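Local coordinates for protein esterase (Alcaligenes sp., PDB 1QLW) that probably hydrolyses carboxylic ester bonds as a bacterial esterase of the alpha/beta-hydrolase fold, at residues A[252-257]-A[287-292]; A[157-162]-A[294-299]; A[229-234]-A[248-253]. All blocks are in the same frame, centred on the assembly; numbering follows the deposited sequence.

Interaction 1 of 3, residues A[252-257]-A[287-292]; sequences FGDHIE and SLPALG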
ATOM      1  N   PHE A 252     -24.736  10.383   2.236  1.00 14.28           N
ATOM      2  CA  PHE A 252     -25.188   9.276   3.064  1.00 13.79           C
ATOM      3  C   PHE A 252     -26.009   8.284   2.247  1.00 13.75           C
ATOM      4  O   PHE A 252     -26.769   8.666   1.354  1.00 15.75           O
ATOM      5  CB  PHE A 252     -26.012   9.711   4.286  1.00 15.35           C
ATOM      6  CG  PHE A 252     -25.151  10.155   5.445  1.00 15.29           C
ATOM      7  CD1 PHE A 252     -24.628  11.427   5.546  1.00 14.98           C
ATOM      8  CD2 PHE A 252     -24.895   9.269   6.487  1.00 17.98           C
ATOM      9  CE1 PHE A 252     -23.842  11.800   6.628  1.00 15.29           C
ATOM     10  CE2 PHE A 252     -24.097   9.628   7.558  1.00 18.50           C
ATOM     11  CZ  PHE A 252     -23.572  10.903   7.643  1.00 16.78           C
ATOM     12  N   GLY A 253     -25.845   7.011   2.587  1.00 14.62           N
ATOM     13  CA  GLY A 253     -26.554   5.922   1.982  1.00 14.62           C
ATOM     14  C   GLY A 253     -27.863   5.556   2.645  1.00 14.57           C
ATOM     15  O   GLY A 253     -28.619   6.412   3.119  1.00 16.33           O
ATOM     16  N   ASP A 254     -28.148   4.259   2.661  1.00 14.79           N
ATOM     17  CA  ASP A 254     -29.420   3.742   3.145  1.00 15.06           C
ATOM     18  C   ASP A 254     -29.306   2.879   4.368  1.00 15.01           C
ATOM     19  O   ASP A 254     -28.208   2.617   4.884  1.00 15.19           O
ATOM     20  CB  ASP A 254     -30.120   3.023   1.987  1.00 16.54           C
ATOM     21  CG  ASP A 254     -31.630   3.000   2.027  1.00 17.86           C
ATOM     22  OD1 ASP A 254     -32.262   3.482   2.988  1.00 18.29           O
ATOM     23  OD2 ASP A 254     -32.197   2.478   1.037  1.00 20.11           O
ATOM     24  N   HIS A 255     -30.461   2.467   4.894  1.00 15.39           N
ATOM     25  CA  HIS A 255     -30.567   1.690   6.111  1.00 16.24           C
ATOM     26  C   HIS A 255     -29.917   2.427   7.279  1.00 16.03           C
ATOM     27  O   HIS A 255     -29.445   1.818   8.238  1.00 18.59           O
ATOM     28  CB  HIS A 255     -30.019   0.271   6.006  1.00 18.55           C
ATOM     29  CG  HIS A 255     -30.801  -0.600   5.083  1.00 20.07           C
ATOM     30  ND1 HIS A 255     -31.962  -1.225   5.487  1.00 22.40           N
ATOM     31  CD2 HIS A 255     -30.587  -0.973   3.802  1.00 21.22           C
ATOM     32  CE1 HIS A 255     -32.442  -1.934   4.466  1.00 23.81           C
ATOM     33  NE2 HIS A 255     -31.626  -1.792   3.433  1.00 23.36           N
ATOM     34  N   ILE A 256     -30.012   3.767   7.288  1.00 16.22           N
ATOM     35  CA  ILE A 256     -29.377   4.530   8.345  1.00 16.70           C
ATOM     36  C   ILE A 256     -30.148   4.456   9.649  1.00 17.06           C
ATOM     37  O   ILE A 256     -29.596   4.320  10.746  1.00 17.46           O
ATOM     38  CB  ILE A 256     -29.264   6.018   7.928  1.00 18.00           C
ATOM     39  CG1 ILE A 256     -28.285   6.204   6.761  1.00 19.81           C
ATOM     40  CG2 ILE A 256     -28.918   6.922   9.100  1.00 19.23           C
ATOM     41  CD1 ILE A 256     -26.831   6.046   7.153  1.00 20.70           C
ATOM     42  N   GLU A 257     -31.467   4.615   9.554  1.00 18.60           N
ATOM     43  CA  GLU A 257     -32.306   4.782  10.721  1.00 20.38           C
ATOM     44  C   GLU A 257     -32.265   3.684  11.745  1.00 20.89           C
ATOM     45  O   GLU A 257     -32.326   3.979  12.952  1.00 22.70           O
ATOM     46  CB  GLU A 257     -33.762   5.053  10.282  1.00 23.14           C
ATOM     47  CG  GLU A 257     -33.878   6.536   9.960  1.00 28.99           C
ATOM     48  CD  GLU A 257     -33.880   7.099   8.588  1.00 32.99           C
ATOM     49  OE1 GLU A 257     -34.884   6.613   7.955  1.00 37.55           O
ATOM     50  OE2 GLU A 257     -33.018   7.727   7.921  1.00 26.05           O
ATOM     51  N   SER A 287     -28.621  12.635   0.556  1.00 17.21           N
ATOM     52  CA  SER A 287     -29.119  11.380   1.092  1.00 17.51           C
ATOM     53  C   SER A 287     -29.608  10.590  -0.121  1.00 17.56           C
ATOM     54  O   SER A 287     -30.591  10.955  -0.774  1.00 19.29           O
ATOM     55  CB  SER A 287     -30.200  11.635   2.127  1.00 21.32           C
ATOM     56  OG  SER A 287     -30.841  10.473   2.526  1.00 24.80           O
ATOM     57  N   LEU A 288     -28.935   9.492  -0.443  1.00 16.64           N
ATOM     58  CA  LEU A 288     -29.253   8.754  -1.661  1.00 16.96           C
ATOM     59  C   LEU A 288     -30.697   8.341  -1.745  1.00 17.05           C
ATOM     60  O   LEU A 288     -31.266   8.474  -2.842  1.00 17.95           O
ATOM     61  CB  LEU A 288     -28.231   7.634  -1.847  1.00 16.78           C
ATOM     62  CG  LEU A 288     -26.798   8.131  -2.117  1.00 17.05           C
ATOM     63  CD1 LEU A 288     -25.836   6.963  -2.044  1.00 17.82           C
ATOM     64  CD2 LEU A 288     -26.699   8.826  -3.458  1.00 19.27           C
ATOM     65  N   PRO A 289     -31.334   7.818  -0.708  1.00 16.84           N
ATOM     66  CA  PRO A 289     -32.735   7.412  -0.829  1.00 17.76           C
ATOM     67  C   PRO A 289     -33.666   8.517  -1.270  1.00 18.66           C
ATOM     68  O   PRO A 289     -34.634   8.258  -2.006  1.00 20.65           O
ATOM     69  CB  PRO A 289     -33.094   6.926   0.577  1.00 18.71           C
ATOM     70  CG  PRO A 289     -31.781   6.392   1.084  1.00 18.71           C
ATOM     71  CD  PRO A 289     -30.795   7.442   0.609  1.00 18.02           C
ATOM     72  N   ALA A 290     -33.398   9.766  -0.906  1.00 19.21           N
ATOM     73  CA  ALA A 290     -34.221  10.892  -1.328  1.00 19.94           C
ATOM     74  C   ALA A 290     -34.105  11.166  -2.823  1.00 20.15           C
ATOM     75  O   ALA A 290     -35.025  11.757  -3.415  1.00 22.18           O
ATOM     76  CB  ALA A 290     -33.831  12.133  -0.541  1.00 21.92           C
ATOM     77  N   LEU A 291     -33.050  10.671  -3.457  1.00 20.18           N
ATOM     78  CA  LEU A 291     -32.870  10.797  -4.893  1.00 20.82           C
ATOM     79  C   LEU A 291     -33.390   9.562  -5.615  1.00 23.02           C
ATOM     80  O   LEU A 291     -33.206   9.415  -6.833  1.00 26.67           O
ATOM     81  CB  LEU A 291     -31.390  11.010  -5.240  1.00 22.67           C
ATOM     82  CG  LEU A 291     -30.770  12.278  -4.651  1.00 24.89           C
ATOM     83  CD1 LEU A 291     -29.297  12.345  -5.017  1.00 26.98           C
ATOM     84  CD2 LEU A 291     -31.469  13.548  -5.115  1.00 28.12           C
ATOM     85  N   GLY A 292     -34.035   8.656  -4.901  1.00 21.92           N
ATOM     86  CA  GLY A 292     -34.547   7.426  -5.495  1.00 23.93           C
ATOM     87  C   GLY A 292     -33.463   6.374  -5.668  1.00 23.32           C
ATOM     88  O   GLY A 292     -33.632   5.449  -6.465  1.00 26.41           O
TER
HETATM   89  O   HOH W   1     -29.326   8.949   4.089  1.00 19.34           O

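Interaction 2 of 3, residues A[157-162]-A[294-299]; sequences DTQFPV and HGNSHM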
ATOM      1  N   ASP A 157     -32.194  -5.862   0.035  1.00 18.96           N
ATOM      2  CA  ASP A 157     -31.978  -4.830  -0.971  1.00 19.37           C
ATOM      3  C   ASP A 157     -30.585  -4.216  -0.923  1.00 18.44           C
ATOM      4  O   ASP A 157     -30.367  -3.176  -1.561  1.00 19.30           O
ATOM      5  CB  ASP A 157     -33.021  -3.706  -0.859  1.00 22.73           C
ATOM      6  CG  ASP A 157     -32.903  -2.899   0.411  1.00 25.75           C
ATOM      7  OD1 ASP A 157     -32.018  -3.158   1.242  1.00 26.83           O
ATOM      8  OD2 ASP A 157     -33.714  -1.959   0.573  1.00 29.65           O
ATOM      9  N   THR A 158     -29.639  -4.813  -0.201  1.00 17.42           N
ATOM     10  CA  THR A 158     -28.342  -4.152  -0.116  1.00 16.79           C
ATOM     11  C   THR A 158     -27.704  -4.057  -1.499  1.00 16.51           C
ATOM     12  O   THR A 158     -27.784  -4.952  -2.333  1.00 18.73           O
ATOM     13  CB  THR A 158     -27.385  -4.891   0.823  1.00 17.70           C
ATOM     14  OG1 THR A 158     -26.173  -4.103   0.891  1.00 17.57           O
ATOM     15  CG2 THR A 158     -26.992  -6.281   0.357  1.00 18.97           C
ATOM     16  N   GLN A 159     -27.048  -2.927  -1.729  1.00 15.03           N
ATOM     17  CA  GLN A 159     -26.223  -2.748  -2.920  1.00 15.22           C
ATOM     18  C   GLN A 159     -24.829  -3.350  -2.749  1.00 14.44           C
ATOM     19  O   GLN A 159     -24.101  -3.445  -3.739  1.00 15.32           O
ATOM     20  CB  GLN A 159     -26.085  -1.265  -3.254  1.00 15.34           C
ATOM     21  CG  GLN A 159     -27.367  -0.586  -3.685  1.00 16.88           C
ATOM     22  CD  GLN A 159     -27.743  -0.779  -5.125  1.00 18.13           C
ATOM     23  OE1 GLN A 159     -27.020  -1.420  -5.895  1.00 19.20           O
ATOM     24  NE2 GLN A 159     -28.830  -0.116  -5.496  1.00 21.81           N
ATOM     25  N   PHE A 160     -24.434  -3.721  -1.539  1.00 14.27           N
ATOM     26  CA  PHE A 160     -23.070  -4.239  -1.419  1.00 13.95           C
ATOM     27  C   PHE A 160     -23.014  -5.638  -1.988  1.00 14.28           C
ATOM     28  O   PHE A 160     -23.927  -6.433  -1.743  1.00 15.90           O
ATOM     29  CB  PHE A 160     -22.624  -4.279   0.068  1.00 14.39           C
ATOM     30  CG  PHE A 160     -21.156  -4.604   0.117  1.00 13.91           C
ATOM     31  CD1 PHE A 160     -20.200  -3.608  -0.079  1.00 13.95           C
ATOM     32  CD2 PHE A 160     -20.718  -5.894   0.311  1.00 14.23           C
ATOM     33  CE1 PHE A 160     -18.848  -3.929  -0.104  1.00 14.27           C
ATOM     34  CE2 PHE A 160     -19.371  -6.229   0.268  1.00 15.49           C
ATOM     35  CZ  PHE A 160     -18.444  -5.233   0.058  1.00 14.51           C
ATOM     36  N   PRO A 161     -21.951  -5.988  -2.722  1.00 14.30           N
ATOM     37  CA  PRO A 161     -21.802  -7.339  -3.271  1.00 15.82           C
ATOM     38  C   PRO A 161     -21.388  -8.309  -2.157  1.00 15.39           C
ATOM     39  O   PRO A 161     -20.227  -8.727  -2.049  1.00 15.68           O
ATOM     40  CB  PRO A 161     -20.713  -7.184  -4.317  1.00 16.72           C
ATOM     41  CG  PRO A 161     -19.851  -6.080  -3.766  1.00 15.44           C
ATOM     42  CD  PRO A 161     -20.844  -5.113  -3.148  1.00 14.84           C
ATOM     43  N   VAL A 162     -22.363  -8.711  -1.333  1.00 16.46           N
ATOM     44  CA  VAL A 162     -22.099  -9.552  -0.183  1.00 16.20           C
ATOM     45  C   VAL A 162     -21.581 -10.922  -0.556  1.00 15.91           C
ATOM     46  O   VAL A 162     -20.907 -11.554   0.264  1.00 16.43           O
ATOM     47  CB  VAL A 162     -23.302  -9.659   0.780  1.00 18.37           C
ATOM     48  CG1 VAL A 162     -23.601  -8.338   1.475  1.00 19.61           C
ATOM     49  CG2 VAL A 162     -24.512 -10.181   0.038  1.00 21.60           C
ATOM     50  N   HIS A 294     -31.584   3.452  -3.677  1.00 20.07           N
ATOM     51  CA  HIS A 294     -31.825   2.697  -2.465  1.00 20.79           C
ATOM     52  C   HIS A 294     -30.824   1.575  -2.229  1.00 18.95           C
ATOM     53  O   HIS A 294     -30.248   1.036  -3.175  1.00 20.97           O
ATOM     54  CB  HIS A 294     -33.231   2.058  -2.567  1.00 23.60           C
ATOM     55  CG  HIS A 294     -34.307   3.078  -2.771  1.00 26.82           C
ATOM     56  ND1 HIS A 294     -34.865   3.441  -3.968  1.00 29.75           N
ATOM     57  CD2 HIS A 294     -34.840   3.919  -1.857  1.00 27.65           C
ATOM     58  CE1 HIS A 294     -35.788   4.376  -3.774  1.00 29.84           C
ATOM     59  NE2 HIS A 294     -35.771   4.714  -2.497  1.00 29.70           N
ATOM     60  N   GLY A 295     -30.649   1.232  -0.961  1.00 18.58           N
ATOM     61  CA  GLY A 295     -29.858   0.079  -0.581  1.00 18.71           C
ATOM     62  C   GLY A 295     -28.373   0.328  -0.388  1.00 16.20           C
ATOM     63  O   GLY A 295     -27.667  -0.636  -0.091  1.00 17.45           O
ATOM     64  N   ASN A 296     -27.856   1.530  -0.546  1.00 15.17           N
ATOM     65  CA  ASN A 296     -26.415   1.709  -0.422  1.00 14.14           C
ATOM     66  C   ASN A 296     -25.940   1.469   1.003  1.00 14.29           C
ATOM     67  O   ASN A 296     -26.549   1.889   1.970  1.00 15.53           O
ATOM     68  CB  ASN A 296     -25.959   3.079  -0.916  1.00 14.93           C
ATOM     69  CG  ASN A 296     -25.909   3.126  -2.426  1.00 14.77           C
ATOM     70  OD1 ASN A 296     -26.825   3.645  -3.070  1.00 16.44           O
ATOM     71  ND2 ASN A 296     -24.828   2.560  -2.974  1.00 14.73           N
ATOM     72  N   SER A 297     -24.784   0.794   1.046  1.00 13.72           N
ATOM     73  CA  SER A 297     -24.124   0.504   2.304  1.00 13.46           C
ATOM     74  C   SER A 297     -23.166   1.638   2.652  1.00 12.95           C
ATOM     75  O   SER A 297     -22.979   2.606   1.903  1.00 14.46           O
ATOM     76  CB  SER A 297     -23.340  -0.800   2.193  1.00 13.57           C
ATOM     77  OG  SER A 297     -22.146  -0.649   1.428  1.00 13.49           O
ATOM     78  N   HIS A 298     -22.463   1.462   3.775  1.00 12.93           N
ATOM     79  CA  HIS A 298     -21.400   2.414   4.101  1.00 13.18           C
ATOM     80  C   HIS A 298     -20.258   2.379   3.086  1.00 13.81           C
ATOM     81  O   HIS A 298     -19.560   3.369   2.896  1.00 15.12           O
ATOM     82  CB  HIS A 298     -20.853   2.051   5.481  1.00 14.06           C
ATOM     83  CG  HIS A 298     -19.781   2.942   5.985  1.00 14.85           C
ATOM     84  ND1 HIS A 298     -19.958   4.301   6.175  1.00 15.79           N
ATOM     85  CD2 HIS A 298     -18.507   2.683   6.360  1.00 18.20           C
ATOM     86  CE1 HIS A 298     -18.825   4.817   6.627  1.00 17.55           C
ATOM     87  NE2 HIS A 298     -17.936   3.842   6.792  1.00 19.32           N
ATOM     88  N   MET A 299     -20.060   1.226   2.454  1.00 12.83           N
ATOM     89  CA  MET A 299     -19.024   1.032   1.456  1.00 12.97           C
ATOM     90  C   MET A 299     -19.561   1.349   0.066  1.00 12.75           C
ATOM     91  O   MET A 299     -19.362   0.593  -0.897  1.00 13.77           O
ATOM     92  CB  MET A 299     -18.478  -0.392   1.539  1.00 13.38           C
ATOM     93  CG  MET A 299     -17.851  -0.745   2.868  1.00 15.02           C
ATOM     94  SD  MET A 299     -16.451   0.251   3.353  1.00 13.83           S
ATOM     95  CE  MET A 299     -15.296  -0.079   2.029  1.00 15.23           C
TER
HETATM   96  O   HOH W   2     -26.646  -2.233   2.636  1.00 30.29           O

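Interaction 3 of 3, residues A[229-234]-A[248-253]; sequences VEPGEC and VLVVFG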
ATOM      1  N   VAL A 229     -17.927  11.189   2.497  1.00 14.84           N
ATOM      2  CA  VAL A 229     -18.837  10.054   2.412  1.00 14.19           C
ATOM      3  C   VAL A 229     -19.049   9.457   3.797  1.00 13.17           C
ATOM      4  O   VAL A 229     -18.076   8.957   4.396  1.00 13.82           O
ATOM      5  CB  VAL A 229     -18.288   9.003   1.437  1.00 15.85           C
ATOM      6  CG1 VAL A 229     -19.244   7.826   1.391  1.00 18.20           C
ATOM      7  CG2 VAL A 229     -18.091   9.624   0.066  1.00 18.82           C
ATOM      8  N   GLU A 230     -20.265   9.564   4.313  1.00 12.75           N
ATOM      9  CA  GLU A 230     -20.621   9.014   5.613  1.00 13.51           C
ATOM     10  C   GLU A 230     -19.563   9.259   6.675  1.00 13.18           C
ATOM     11  O   GLU A 230     -18.997   8.321   7.252  1.00 13.96           O
ATOM     12  CB  GLU A 230     -20.993   7.543   5.538  1.00 14.63           C
ATOM     13  CG  GLU A 230     -22.251   7.340   4.705  1.00 14.97           C
ATOM     14  CD  GLU A 230     -22.948   6.032   4.903  1.00 13.89           C
ATOM     15  OE1 GLU A 230     -22.434   5.136   5.615  1.00 14.58           O
ATOM     16  OE2 GLU A 230     -24.060   5.887   4.320  1.00 14.45           O
ATOM     17  N   PRO A 231     -19.272  10.513   6.950  1.00 13.95           N
ATOM     18  CA  PRO A 231     -18.290  10.843   7.968  1.00 14.17           C
ATOM     19  C   PRO A 231     -18.693  10.361   9.346  1.00 14.92           C
ATOM     20  O   PRO A 231     -19.865  10.422   9.745  1.00 16.40           O
ATOM     21  CB  PRO A 231     -18.194  12.374   7.916  1.00 15.58           C
ATOM     22  CG  PRO A 231     -19.528  12.795   7.376  1.00 16.63           C
ATOM     23  CD  PRO A 231     -19.894  11.730   6.389  1.00 15.42           C
ATOM     24  N   GLY A 232     -17.679   9.953  10.120  1.00 14.60           N
ATOM     25  CA  GLY A 232     -17.891   9.603  11.519  1.00 16.31           C
ATOM     26  C   GLY A 232     -18.267  10.838  12.320  1.00 16.14           C
ATOM     27  O   GLY A 232     -19.066  10.742  13.261  1.00 18.91           O
ATOM     28  N   GLU A 233     -17.698  11.975  11.944  1.00 16.25           N
ATOM     29  CA  GLU A 233     -18.046  13.255  12.540  1.00 19.39           C
ATOM     30  C   GLU A 233     -18.012  14.334  11.460  1.00 17.98           C
ATOM     31  O   GLU A 233     -17.123  14.342  10.622  1.00 18.02           O
ATOM     32  CB  GLU A 233     -17.045  13.629  13.629  1.00 23.71           C
ATOM     33  CG  GLU A 233     -17.030  12.796  14.885  1.00 29.56           C
ATOM     34  CD  GLU A 233     -18.342  12.651  15.620  1.00 34.49           C
ATOM     35  OE1 GLU A 233     -19.180  13.575  15.596  1.00 37.37           O
ATOM     36  OE2 GLU A 233     -18.591  11.599  16.255  1.00 36.89           O
ATOM     37  N   CYS A 234     -18.983  15.241  11.509  1.00 21.18           N
ATOM     38  CA  CYS A 234     -18.954  16.448  10.688  1.00 20.49           C
ATOM     39  C   CYS A 234     -18.481  17.554  11.638  1.00 18.98           C
ATOM     40  O   CYS A 234     -18.537  17.403  12.865  1.00 21.23           O
ATOM     41  CB  CYS A 234     -20.348  16.763  10.131  1.00 21.45           C
ATOM     42  SG  CYS A 234     -20.832  15.908   8.643  1.00 22.01           S
ATOM     43  N   VAL A 248     -19.044  22.213  -0.012  1.00 14.38           N
ATOM     44  CA  VAL A 248     -19.051  20.945   0.694  1.00 14.25           C
ATOM     45  C   VAL A 248     -20.228  20.064   0.301  1.00 13.49           C
ATOM     46  O   VAL A 248     -21.360  20.517   0.250  1.00 14.70           O
ATOM     47  CB  VAL A 248     -19.140  21.179   2.219  1.00 14.26           C
ATOM     48  CG1 VAL A 248     -19.305  19.885   2.997  1.00 15.44           C
ATOM     49  CG2 VAL A 248     -17.962  21.993   2.735  1.00 15.27           C
ATOM     50  N   LEU A 249     -19.901  18.787   0.049  1.00 13.55           N
ATOM     51  CA  LEU A 249     -20.892  17.764  -0.202  1.00 13.83           C
ATOM     52  C   LEU A 249     -20.706  16.638   0.808  1.00 13.88           C
ATOM     53  O   LEU A 249     -19.588  16.125   0.912  1.00 14.73           O
ATOM     54  CB  LEU A 249     -20.746  17.196  -1.619  1.00 14.93           C
ATOM     55  CG  LEU A 249     -21.717  16.075  -1.979  1.00 14.94           C
ATOM     56  CD1 LEU A 249     -23.156  16.568  -2.038  1.00 16.57           C
ATOM     57  CD2 LEU A 249     -21.337  15.450  -3.318  1.00 15.62           C
ATOM     58  N   VAL A 250     -21.754  16.284   1.532  1.00 13.87           N
ATOM     59  CA  VAL A 250     -21.719  15.154   2.464  1.00 14.24           C
ATOM     60  C   VAL A 250     -22.711  14.138   1.916  1.00 14.14           C
ATOM     61  O   VAL A 250     -23.850  14.495   1.620  1.00 16.23           O
ATOM     62  CB  VAL A 250     -22.045  15.582   3.901  1.00 15.26           C
ATOM     63  CG1 VAL A 250     -22.171  14.374   4.810  1.00 16.97           C
ATOM     64  CG2 VAL A 250     -21.002  16.577   4.406  1.00 16.84           C
ATOM     65  N   VAL A 251     -22.308  12.873   1.783  1.00 14.08           N
ATOM     66  CA  VAL A 251     -23.135  11.855   1.152  1.00 14.30           C
ATOM     67  C   VAL A 251     -23.455  10.738   2.139  1.00 14.01           C
ATOM     68  O   VAL A 251     -22.553  10.195   2.784  1.00 15.27           O
ATOM     69  CB  VAL A 251     -22.421  11.237  -0.073  1.00 14.83           C
ATOM     70  CG1 VAL A 251     -23.374  10.298  -0.810  1.00 15.78           C
ATOM     71  CG2 VAL A 251     -21.898  12.307  -1.014  1.00 16.88           C
ATOM     72  N   PHE A 252     -24.736  10.383   2.236  1.00 14.28           N
ATOM     73  CA  PHE A 252     -25.188   9.276   3.064  1.00 13.79           C
ATOM     74  C   PHE A 252     -26.009   8.284   2.247  1.00 13.75           C
ATOM     75  O   PHE A 252     -26.769   8.666   1.354  1.00 15.75           O
ATOM     76  CB  PHE A 252     -26.012   9.711   4.286  1.00 15.35           C
ATOM     77  CG  PHE A 252     -25.151  10.155   5.445  1.00 15.29           C
ATOM     78  CD1 PHE A 252     -24.628  11.427   5.546  1.00 14.98           C
ATOM     79  CD2 PHE A 252     -24.895   9.269   6.487  1.00 17.98           C
ATOM     80  CE1 PHE A 252     -23.842  11.800   6.628  1.00 15.29           C
ATOM     81  CE2 PHE A 252     -24.097   9.628   7.558  1.00 18.50           C
ATOM     82  CZ  PHE A 252     -23.572  10.903   7.643  1.00 16.78           C
ATOM     83  N   GLY A 253     -25.845   7.011   2.587  1.00 14.62           N
ATOM     84  CA  GLY A 253     -26.554   5.922   1.982  1.00 14.62           C
ATOM     85  C   GLY A 253     -27.863   5.556   2.645  1.00 14.57           C
ATOM     86  O   GLY A 253     -28.619   6.412   3.119  1.00 16.33           O
TER

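Interaction 1 of 3, residues A[252-257]-A[287-292]
S287, the last residue of strand 283-287, forms a parallel bridge with F252, their CA atoms 4.9 Å apart. Its hydroxyl reaches the first residue of the neighbouring loop through a water, which lies 2.7 Å from S287 OG and donates to G253 O. One residue on, L288 sends its backbone N straight to F252 O, 2.9 Å away at an N-H...O angle of 176°, with the donor almost on the carbonyl axis. The side chain of L288 swings CG anti to its own carbonyl carbon and past the same oxygen, so that L288 CD1 rests 4.2 Å from G253 CA; V309 and L312 of helix 306-319 also touch this side chain. In this alpha/beta-hydrolase sheet, strands 248-252 and 283-287 run parallel as neighbours, and both segments leave it at the carboxyl ends, where such folds carry their functional loops. P289, which lies in the short 3-10 segment 289-291, turns its ring toward the other loop. Its CD sits 3.5 Å from G253 O, while P289 CG meets D254 OD1 at 3.5 Å, the carboxylate crossing the ring obliquely. That carboxylate is held from other directions: D254 OD1 takes the N-H of H255 from above its plane, and OD2 accepts from G295 N.

Interaction 2 of 3, residues A[157-162]-A[294-299]
G295 O has one full hydrogen bond and two weaker contacts. The backbone N of Q159 donates to it at 2.9 Å, standing well above the carbonyl plane; T158 CA adds a C-H...O contact, and a water 2.6 Å from T158 OG1 contributes a weak link. Beside this, the Q159 side chain bends at chi2 (-82°) and comes back across the facing backbone, so that its NE2 meets H294 O at 3.0 Å. Here the acceptor lies in the amide plane and the donor nearly on the carbonyl axis, which favours this rotation of the amide. The backbones are pressed together at G295, whose CA approaches D157 O to 3.4 Å; a beta carbon there would clash with that oxygen. Farther along, F160 points CG anti to its own N and runs alongside M299, F160 CE1 lying 3.9 Å from M299 CB, while P161 CD lies over one ring face. T158 OG1 and S297 OG each close an ST turn, accepting from F160 N and M299 N respectively, and S297 OG is also bonded to D303. Residues 157-160 and 294-299 run in nearly the same direction, 23° apart. The former lie in the loop between helix 138-144 and helix 165-171; the latter, carrying H298, probably the triad histidine, lie between strand 283-287 and helix 306-319.

Interaction 3 of 3, residues A[229-234]-A[248-253]
At the end where strand 223-229 gives way to its loop, the contact is tight and polar. V229 pairs in parallel with V251, and E230 N donates to V251 O at 2.8 Å, nearly along the carbonyl axis. E230 has a left-handed backbone (phi 43°), and its side chain, extended beyond CG, runs on past F252 to the residue that follows the strand. There E230 OE2 takes the N-H of G253 at 2.7 Å on its anti lone pair. The same residue also covers an aromatic group: E230 CA stands over one face of the F252 ring, 4.2 Å from its centroid, and E230 CG touches F252 CD2 at 3.7 Å. The other carboxylate oxygen, OE1, is salt-bridged to R146 and hydrogen-bonded to H298, surroundings likely to keep the group ionised although it is buried. An acid held against a histidine at the carboxyl end of a parallel strand fits the catalytic triad of alpha/beta-hydrolases, with S206, just after strand 200-205, the probable nucleophile; here the acid follows the strand adjoining the nucleophile's. An alanine here would remove the acceptor of G253 N and H298 ND1 and the salt-bridge partner of R146, and would probably let the histidine and the turn at G253 shift. Away from this carboxylate the fit slackens into apolar touches. P231 CD lies 3.8 Å from V250 CG1 and 4.0 Å from F252 CE1, crossing both side chains obliquely. C234 SG comes no nearer to V250 CG2 than 4.3 Å, its main tie being the disulfide to C269 of helix 263-278. Between these, G232 and E233 bow away from the strand, and the carboxylate of E233 lies on the solvent side.

How the interactions relate
Interactions 1 and 3 meet at the carboxyl ends of neighbouring strands, and interaction 2 lies beside them. Interactions 1 and 3 share F252 and G253, so that one residue pair serves both; their centres lie about 12 Å apart. Interaction 2 sits about 11 Å, centre to centre, from interaction 1 and is tied to it by D254 OD2 to G295 N (2.8 Å) and H255 NE2 to D157 OD1 (2.6 Å). Interactions 2 and 3 are farther apart, about 16 Å between centres, yet E230 OE1 meets H298 ND1 at 2.7 Å. That pair is probably the acid and histidine of the active site, supplied by two different contacts.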